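Homoserine dehydrogenase (Thermoplasma acidophilum, PDB 3ING) probably catalyses the NADP-dependent interconversion of aspartate semialdehyde and homoserine, a step on the way to threonine and methionine. Local coordinates at residues A[114-119]-A[141-146]. Sequence-based numbering, arbitrary orientation.
Sequences VTANKS and YEATVA. With NA (sodium ion), chain B; NDP (NADPH dihydro-nicotinamide-adenine-dinucleotide phosphate), chain C.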
ATOM      1  N   VAL A 114     -11.716 -14.491  -5.799  1.00 18.65           N
ATOM      2  CA  VAL A 114     -11.653 -13.160  -5.206  1.00 20.17           C
ATOM      3  C   VAL A 114     -12.974 -12.910  -4.488  1.00 22.14           C
ATOM      4  O   VAL A 114     -14.038 -13.126  -5.063  1.00 22.37           O
ATOM      5  CB  VAL A 114     -11.464 -12.073  -6.244  1.00 20.09           C
ATOM      6  CG1 VAL A 114     -11.632 -10.745  -5.581  1.00 16.78           C
ATOM      7  CG2 VAL A 114     -10.079 -12.215  -6.940  1.00 17.07           C
ATOM      8  N   THR A 115     -12.924 -12.466  -3.235  1.00 20.67           N
ATOM      9  CA  THR A 115     -14.150 -12.232  -2.523  1.00 19.97           C
ATOM     10  C   THR A 115     -14.189 -10.884  -1.813  1.00 21.20           C
ATOM     11  O   THR A 115     -13.200 -10.405  -1.273  1.00 23.04           O
ATOM     12  CB  THR A 115     -14.437 -13.379  -1.506  1.00 22.18           C
ATOM     13  OG1 THR A 115     -15.767 -13.225  -0.929  1.00 24.33           O
ATOM     14  CG2 THR A 115     -13.368 -13.425  -0.380  1.00 21.03           C
ATOM     15  N   ALA A 116     -15.376 -10.298  -1.835  1.00 21.77           N
ATOM     16  CA  ALA A 116     -15.791  -9.155  -0.987  1.00 21.39           C
ATOM     17  C   ALA A 116     -16.631  -9.625   0.202  1.00 19.31           C
ATOM     18  O   ALA A 116     -16.840  -8.881   1.162  1.00 20.46           O
ATOM     19  CB  ALA A 116     -16.660  -8.139  -1.839  1.00 19.40           C
ATOM     20  N   ASN A 117     -17.131 -10.844   0.111  1.00 20.75           N
ATOM     21  CA  ASN A 117     -17.991 -11.423   1.135  1.00 19.50           C
ATOM     22  C   ASN A 117     -17.112 -11.918   2.296  1.00 20.51           C
ATOM     23  O   ASN A 117     -16.148 -12.629   2.075  1.00 21.68           O
ATOM     24  CB  ASN A 117     -18.849 -12.520   0.478  1.00 20.88           C
ATOM     25  CG  ASN A 117     -19.670 -13.351   1.481  1.00 23.67           C
ATOM     26  OD1 ASN A 117     -19.217 -13.603   2.563  1.00 26.47           O
ATOM     27  ND2 ASN A 117     -20.844 -13.802   1.077  1.00 21.98           N
ATOM     28  N   LYS A 118     -17.451 -11.502   3.524  1.00 20.26           N
ATOM     29  CA  LYS A 118     -16.660 -11.771   4.724  1.00 23.98           C
ATOM     30  C   LYS A 118     -17.049 -13.027   5.469  1.00 24.26           C
ATOM     31  O   LYS A 118     -16.296 -13.481   6.340  1.00 24.18           O
ATOM     32  CB  LYS A 118     -16.823 -10.593   5.687  1.00 24.48           C
ATOM     33  CG  LYS A 118     -16.465  -9.299   4.986  1.00 32.30           C
ATOM     34  CD  LYS A 118     -17.065  -8.072   5.627  1.00 37.55           C
ATOM     35  CE  LYS A 118     -17.202  -6.956   4.568  1.00 37.47           C
ATOM     36  NZ  LYS A 118     -17.901  -5.754   5.104  1.00 38.96           N
ATOM     37  N   SER A 119     -18.220 -13.583   5.169  1.00 20.27           N
ATOM     38  CA  SER A 119     -18.772 -14.657   6.032  1.00 22.25           C
ATOM     39  C   SER A 119     -18.075 -16.009   5.887  1.00 22.52           C
ATOM     40  O   SER A 119     -17.888 -16.740   6.859  1.00 23.06           O
ATOM     41  CB  SER A 119     -20.249 -14.830   5.736  1.00 25.55           C
ATOM     42  OG  SER A 119     -20.834 -15.764   6.625  1.00 25.12           O
ATOM     43  N   TYR A 141      -8.932 -11.323  -0.888  1.00 22.51           N
ATOM     44  CA  TYR A 141     -10.032 -10.783  -0.087  1.00 24.01           C
ATOM     45  C   TYR A 141      -9.844  -9.336   0.361  1.00 21.78           C
ATOM     46  O   TYR A 141     -10.293  -8.919   1.429  1.00 20.90           O
ATOM     47  CB  TYR A 141     -10.292 -11.756   1.070  1.00 21.96           C
ATOM     48  CG  TYR A 141      -9.046 -12.260   1.802  1.00 20.13           C
ATOM     49  CD1 TYR A 141      -8.483 -11.523   2.835  1.00 18.77           C
ATOM     50  CD2 TYR A 141      -8.454 -13.470   1.475  1.00 22.66           C
ATOM     51  CE1 TYR A 141      -7.353 -11.972   3.520  1.00 20.32           C
ATOM     52  CE2 TYR A 141      -7.325 -13.931   2.169  1.00 24.19           C
ATOM     53  CZ  TYR A 141      -6.773 -13.166   3.176  1.00 26.10           C
ATOM     54  OH  TYR A 141      -5.649 -13.603   3.868  1.00 24.46           O
ATOM     55  N   GLU A 142      -9.235  -8.538  -0.509  1.00 21.15           N
ATOM     56  CA  GLU A 142      -9.044  -7.135  -0.207  1.00 21.07           C
ATOM     57  C   GLU A 142     -10.297  -6.427   0.288  1.00 21.43           C
ATOM     58  O   GLU A 142     -10.266  -5.710   1.279  1.00 24.26           O
ATOM     59  CB  GLU A 142      -8.553  -6.384  -1.437  1.00 21.13           C
ATOM     60  CG  GLU A 142      -8.119  -4.945  -1.103  1.00 26.84           C
ATOM     61  CD  GLU A 142      -6.928  -4.949  -0.160  1.00 31.58           C
ATOM     62  OE1 GLU A 142      -5.898  -5.521  -0.539  1.00 29.11           O
ATOM     63  OE2 GLU A 142      -7.054  -4.421   0.961  1.00 29.73           O
ATOM     64  N   ALA A 143     -11.388  -6.584  -0.434  1.00 21.63           N
ATOM     65  CA  ALA A 143     -12.637  -5.901  -0.119  1.00 23.84           C
ATOM     66  C   ALA A 143     -13.318  -6.340   1.169  1.00 22.95           C
ATOM     67  O   ALA A 143     -14.229  -5.663   1.621  1.00 23.50           O
ATOM     68  CB  ALA A 143     -13.620  -6.060  -1.313  1.00 19.37           C
ATOM     69  N   THR A 144     -12.897  -7.461   1.766  1.00 21.42           N
ATOM     70  CA  THR A 144     -13.536  -7.969   2.970  1.00 22.28           C
ATOM     71  C   THR A 144     -13.206  -7.160   4.235  1.00 26.97           C
ATOM     72  O   THR A 144     -13.943  -7.266   5.171  1.00 25.09           O
ATOM     73  CB  THR A 144     -13.163  -9.434   3.257  1.00 20.86           C
ATOM     74  OG1 THR A 144     -11.746  -9.508   3.566  1.00 18.47           O
ATOM     75  CG2 THR A 144     -13.546 -10.326   2.052  1.00 19.74           C
ATOM     76  N   VAL A 145     -12.138  -6.355   4.252  1.00 23.94           N
ATOM     77  CA  VAL A 145     -11.866  -5.484   5.423  1.00 22.94           C
ATOM     78  C   VAL A 145     -11.580  -4.065   4.929  1.00 26.60           C
ATOM     79  O   VAL A 145     -10.644  -3.857   4.147  1.00 28.67           O
ATOM     80  CB  VAL A 145     -10.680  -5.958   6.258  1.00 23.50           C
ATOM     81  CG1 VAL A 145     -10.458  -5.000   7.535  1.00 19.68           C
ATOM     82  CG2 VAL A 145     -10.843  -7.413   6.675  1.00 21.16           C
ATOM     83  N   ALA A 146     -12.392  -3.108   5.353  1.00 28.53           N
ATOM     84  CA  ALA A 146     -12.224  -1.710   4.931  1.00 31.81           C
ATOM     85  C   ALA A 146     -12.323  -1.621   3.422  1.00 32.08           C
ATOM     86  O   ALA A 146     -11.362  -1.303   2.723  1.00 39.45           O
ATOM     87  CB  ALA A 146     -10.878  -1.081   5.425  1.00 26.72           C
TER
HETATM   88 NA    NA B 325      -9.450  -3.281   1.979  1.00 28.32          NA
HETATM   89  PA  NDP C 326     -26.228  -6.262  -2.235  1.00 23.13           P
HETATM   90  O1A NDP C 326     -26.417  -4.899  -2.765  1.00 20.48           O
HETATM   91  O2A NDP C 326     -27.311  -6.795  -1.374  1.00 20.11           O
HETATM   92  O5B NDP C 326     -26.026  -7.309  -3.442  1.00 21.40           O
HETATM   93  C5B NDP C 326     -25.937  -8.712  -3.299  1.00 22.01           C
HETATM   94  C4B NDP C 326     -26.003  -9.384  -4.662  1.00 22.11           C
HETATM   95  O4B NDP C 326     -26.016 -10.784  -4.545  1.00 23.09           O
HETATM   96  C3B NDP C 326     -27.312  -9.063  -5.397  1.00 20.62           C
HETATM   97  O3B NDP C 326     -27.142  -9.168  -6.802  1.00 21.58           O
HETATM   98  C2B NDP C 326     -28.231 -10.134  -4.916  1.00 19.44           C
HETATM   99  O2B NDP C 326     -29.309 -10.398  -5.769  1.00 24.11           O
HETATM  100  C1B NDP C 326     -27.282 -11.303  -4.947  1.00 18.91           C
HETATM  101  N9A NDP C 326     -27.634 -12.410  -4.068  1.00 23.58           N
HETATM  102  C8A NDP C 326     -28.285 -12.429  -2.866  1.00 26.33           C
HETATM  103  N7A NDP C 326     -28.298 -13.726  -2.422  1.00 23.13           N
HETATM  104  C5A NDP C 326     -27.667 -14.490  -3.326  1.00 26.50           C
HETATM  105  C6A NDP C 326     -27.440 -15.850  -3.343  1.00 28.98           C
HETATM  106  N6A NDP C 326     -27.583 -16.572  -2.234  1.00 41.16           N
HETATM  107  N1A NDP C 326     -26.755 -16.315  -4.408  1.00 25.79           N
HETATM  108  C2A NDP C 326     -26.346 -15.521  -5.461  1.00 29.38           C
HETATM  109  N3A NDP C 326     -26.559 -14.155  -5.458  1.00 27.05           N
HETATM  110  C4A NDP C 326     -27.226 -13.685  -4.364  1.00 22.86           C
HETATM  111  O3  NDP C 326     -24.835  -6.348  -1.439  1.00 14.44           O
HETATM  112  PN  NDP C 326     -23.557  -5.394  -1.645  1.00 19.47           P
HETATM  113  O1N NDP C 326     -23.784  -4.109  -0.916  1.00 22.62           O
HETATM  114  O2N NDP C 326     -23.254  -5.382  -3.110  1.00 19.22           O
HETATM  115  O5D NDP C 326     -22.385  -6.184  -0.846  1.00 21.32           O
HETATM  116  C5D NDP C 326     -21.951  -7.398  -1.460  1.00 22.36           C
HETATM  117  C4D NDP C 326     -20.875  -8.037  -0.587  1.00 23.30           C
HETATM  118  O4D NDP C 326     -19.803  -7.126  -0.495  1.00 22.88           O
HETATM  119  C3D NDP C 326     -21.309  -8.303   0.829  1.00 20.76           C
HETATM  120  O3D NDP C 326     -20.902  -9.589   1.309  1.00 18.82           O
HETATM  121  C2D NDP C 326     -20.692  -7.170   1.627  1.00 20.15           C
HETATM  122  O2D NDP C 326     -20.449  -7.511   2.965  1.00 20.22           O
HETATM  123  C1D NDP C 326     -19.416  -6.928   0.856  1.00 18.29           C
HETATM  124  N1N NDP C 326     -18.843  -5.611   1.068  1.00 18.16           N
HETATM  125  C2N NDP C 326     -19.595  -4.497   0.801  1.00 20.41           C
HETATM  126  C3N NDP C 326     -19.178  -3.221   1.150  1.00 24.90           C
HETATM  127  C7N NDP C 326     -19.975  -2.058   0.699  1.00 27.90           C
HETATM  128  O7N NDP C 326     -19.262  -0.926   0.372  1.00 34.74           O
HETATM  129  N7N NDP C 326     -21.284  -2.128   0.495  1.00 26.05           N
HETATM  130  C4N NDP C 326     -17.725  -2.952   1.528  1.00 25.56           C
HETATM  131  C5N NDP C 326     -16.980  -4.238   1.756  1.00 19.13           C
HETATM  132  C6N NDP C 326     -17.547  -5.485   1.505  1.00 17.90           C
HETATM  133  P2B NDP C 326     -30.328  -9.271  -6.281  1.00 35.51           P
HETATM  134  O1X NDP C 326     -31.367 -10.139  -6.937  1.00 36.04           O
HETATM  135  O2X NDP C 326     -29.630  -8.180  -7.146  1.00 27.68           O
HETATM  136  O3X NDP C 326     -30.834  -8.645  -5.020  1.00 20.80           O
HETATM  137  O   HOH W   1     -11.597  -8.419  -2.686  1.00 19.09           O
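Thr144 and Lys118 meet where two neighbouring parallel strands of the Rossmann-type sheet, 112-115 and 139-140, end beside the nicotinamide half of NADPH. Their side chains run alongside each other, pointing opposite ways, Lys118 CG lying 3.7 Å from Thr144 CB. The lysine methylenes lie against Thr144 O, a carbonyl whose hydrogen bond comes from Lys217 NZ, of the predicted proton donor. A long, extended chain suits this place: Lys118 CE comes to 3.4 Å from NADPH C6N, and Lys118 NZ still forms a salt bridge with Asp213. An alanine in place of Lys118 would probably leave Asp213 without its mate and open a gap between Thr144 and the nicotinamide ring.

Threonine suits Thr144's place because its two branches do different work. OG1 (chi1 66°) donates to Tyr141 O, which Thr144 N also grips, while Thr144 CG2 packs against Thr115 O (3.3 Å) and Asn117 O, the Thr115 methyl beyond. Ala116 and Ala143 are small enough to let the backbones close in beside the ribose, Ala116 CB 3.7 Å from Ala143 CB. Glu142 O and OE2 bind sodium with the backbone oxygens of Val145, Ala146 and Val149. A water bridges the segments, donating to Thr115 O and accepting from Ala143 N, each at 2.9 Å.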